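Local coordinates for DUF1904 domain-containing protein (Sebaldella termitidis, PDB 4M1A) that is of unknown function but forms a trimer of alpha/beta subunits from a family grouped in the same clan as the macrophage migration inhibitory factor (MIF) proteins, at residues A[22-27]-A[74-79]. Residues are numbered along the deposited sequence; the frame is centred on the assembly and turned at random.
Sequences ADELGI and AALFTE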
loop_
_atom_site.group_PDB
_atom_site.type_symbol
_atom_site.label_atom_id
_atom_site.label_comp_id
_atom_site.label_asym_id
_atom_site.label_seq_id
_atom_site.Cartn_x
_atom_site.Cartn_y
_atom_site.Cartn_z
ATOM N N ALA A 22 -9.742 11.746 15.059
ATOM C CA ALA A 22 -8.365 11.962 15.488
ATOM C C ALA A 22 -8.310 12.313 16.981
ATOM O O ALA A 22 -7.356 11.966 17.615
ATOM C CB ALA A 22 -7.698 13.051 14.715
ATOM N N ASP A 23 -9.327 13.041 17.505
ATOM C CA ASP A 23 -9.433 13.250 18.988
ATOM C C ASP A 23 -9.465 11.946 19.705
ATOM O O ASP A 23 -8.731 11.720 20.675
ATOM C CB ASP A 23 -10.753 13.957 19.344
ATOM C CG ASP A 23 -10.916 15.285 18.650
ATOM O OD1 ASP A 23 -9.849 15.975 18.523
ATOM O OD2 ASP A 23 -12.136 15.616 18.283
ATOM N N GLU A 24 -10.373 11.052 19.321
ATOM C CA GLU A 24 -10.489 9.786 20.017
ATOM C C GLU A 24 -9.260 8.964 19.887
ATOM O O GLU A 24 -8.749 8.328 20.816
ATOM C CB GLU A 24 -11.645 8.956 19.425
ATOM C CG GLU A 24 -11.702 7.521 19.969
ATOM C CD GLU A 24 -12.172 7.365 21.434
ATOM O OE1 GLU A 24 -12.086 8.312 22.265
ATOM O OE2 GLU A 24 -12.560 6.246 21.738
ATOM N N LEU A 25 -8.695 8.992 18.669
ATOM C CA LEU A 25 -7.460 8.151 18.464
ATOM C C LEU A 25 -6.265 8.656 19.259
ATOM O O LEU A 25 -5.498 7.835 19.800
ATOM C CB LEU A 25 -7.148 8.019 16.959
ATOM C CG LEU A 25 -8.170 7.213 16.174
ATOM C CD1 LEU A 25 -7.761 7.150 14.675
ATOM C CD2 LEU A 25 -8.274 5.785 16.718
ATOM N N GLY A 26 -6.117 9.951 19.278
ATOM C CA GLY A 26 -5.084 10.623 20.047
ATOM C C GLY A 26 -5.157 10.272 21.518
ATOM O O GLY A 26 -4.120 10.052 22.196
ATOM N N ILE A 27 -6.387 10.180 22.028
ATOM C CA ILE A 27 -6.554 9.793 23.435
ATOM C C ILE A 27 -6.122 8.335 23.677
ATOM O O ILE A 27 -5.407 8.016 24.654
ATOM C CB ILE A 27 -8.046 9.966 23.892
ATOM C CG1 ILE A 27 -8.553 11.400 23.805
ATOM C CG2 ILE A 27 -8.246 9.304 25.230
ATOM C CD1 ILE A 27 -7.903 12.415 24.698
ATOM N N ALA A 74 -8.933 -1.164 17.073
ATOM C CA ALA A 74 -9.705 -2.089 16.320
ATOM C C ALA A 74 -11.197 -2.139 16.701
ATOM O O ALA A 74 -12.078 -2.272 15.825
ATOM C CB ALA A 74 -9.114 -3.467 16.429
ATOM N N ALA A 75 -11.474 -2.140 18.008
ATOM C CA ALA A 75 -12.875 -2.190 18.458
ATOM C C ALA A 75 -13.635 -0.949 17.993
ATOM O O ALA A 75 -14.759 -1.048 17.519
ATOM C CB ALA A 75 -12.914 -2.369 20.000
ATOM N N LEU A 76 -13.012 0.202 18.132
ATOM C CA LEU A 76 -13.593 1.499 17.780
ATOM C C LEU A 76 -13.931 1.521 16.272
ATOM O O LEU A 76 -15.033 1.834 15.861
ATOM C CB LEU A 76 -12.664 2.602 18.099
ATOM C CG LEU A 76 -13.196 4.026 17.768
ATOM C CD1 LEU A 76 -14.494 4.390 18.508
ATOM C CD2 LEU A 76 -12.120 5.075 17.953
ATOM N N PHE A 77 -12.945 1.134 15.465
ATOM C CA PHE A 77 -13.158 1.153 14.020
ATOM C C PHE A 77 -14.262 0.204 13.616
ATOM O O PHE A 77 -15.107 0.555 12.754
ATOM C CB PHE A 77 -11.838 0.820 13.283
ATOM C CG PHE A 77 -10.803 1.909 13.240
ATOM C CD1 PHE A 77 -10.914 3.129 13.851
ATOM C CD2 PHE A 77 -9.559 1.657 12.574
ATOM C CE1 PHE A 77 -9.915 4.088 13.741
ATOM C CE2 PHE A 77 -8.598 2.596 12.517
ATOM C CZ PHE A 77 -8.730 3.812 13.103
ATOM N N THR A 78 -14.315 -0.977 14.214
ATOM C CA THR A 78 -15.259 -1.982 13.878
ATOM C C THR A 78 -16.652 -1.548 14.249
ATOM O O THR A 78 -17.547 -1.618 13.432
ATOM C CB THR A 78 -14.931 -3.327 14.496
ATOM O OG1 THR A 78 -13.576 -3.681 14.078
ATOM C CG2 THR A 78 -15.881 -4.422 14.076
ATOM N N GLU A 79 -16.777 -1.028 15.446
ATOM C CA GLU A 79 -18.087 -0.496 15.929
ATOM C C GLU A 79 -18.624 0.629 15.060
ATOM O O GLU A 79 -19.816 0.620 14.712
ATOM C CB GLU A 79 -17.957 -0.015 17.383
ATOM C CG GLU A 79 -17.935 -1.147 18.362
ATOM C CD GLU A 79 -17.708 -0.674 19.824
ATOM O OE1 GLU A 79 -17.383 0.527 20.073
ATOM O OE2 GLU A 79 -17.855 -1.538 20.733
#
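Two helices packed nearly antiparallel on one face of the mixed beta-sheet meet here through Leu25, Leu76 and Phe77, a helix-on-sheet layer consistent with the MIF-like alpha/beta subunit. The axes of 22-27 and 74-79 run at 158° to each other and come no closer than 11.7 Å, so the backbones stay apart and side chains alone make the contact; the nearest CA atoms, of Leu25 and Leu76, are still 9.1 Å apart. Leu25 bridges the gap with both methyls. Its CG stands anti to the carbonyl carbon (chi1 -67°), which carries the fork across to the outer end of the Phe77 ring, the two side chains crossing at about a right angle. CD1 lies in the ring plane at its edge, 3.8 Å from Phe77 CZ, while CD2 comes in obliquely, 3.8 Å from Phe77 CE1. The same CD2 of Leu25 also meets Leu76 CD2 at 4.1 Å, which makes this methyl the meeting point of the three side chains. Leu76 points from its helix toward 22-27 and neighbours Glu24 at the partly exposed margin of the contact, but the modelled fit there is doubtful, because Glu24 CG and Leu76 CD2 sit too close for two carbons. On the other flank of its helix, Thr78 turns back on its own backbone, OG1 donating to Ala74 O at 2.7 Å from the face of that carbonyl opposite Thr78 N. Leu25 and Phe77 carry the contact onto the sheet: Leu25 on Phe38 of strand 37-47, Phe77 on Ile58 and Val60 of strand 56-62 and on Ile91 of strand 89-95, with Phe17 of helix 11-17 edge-to-face with Phe77.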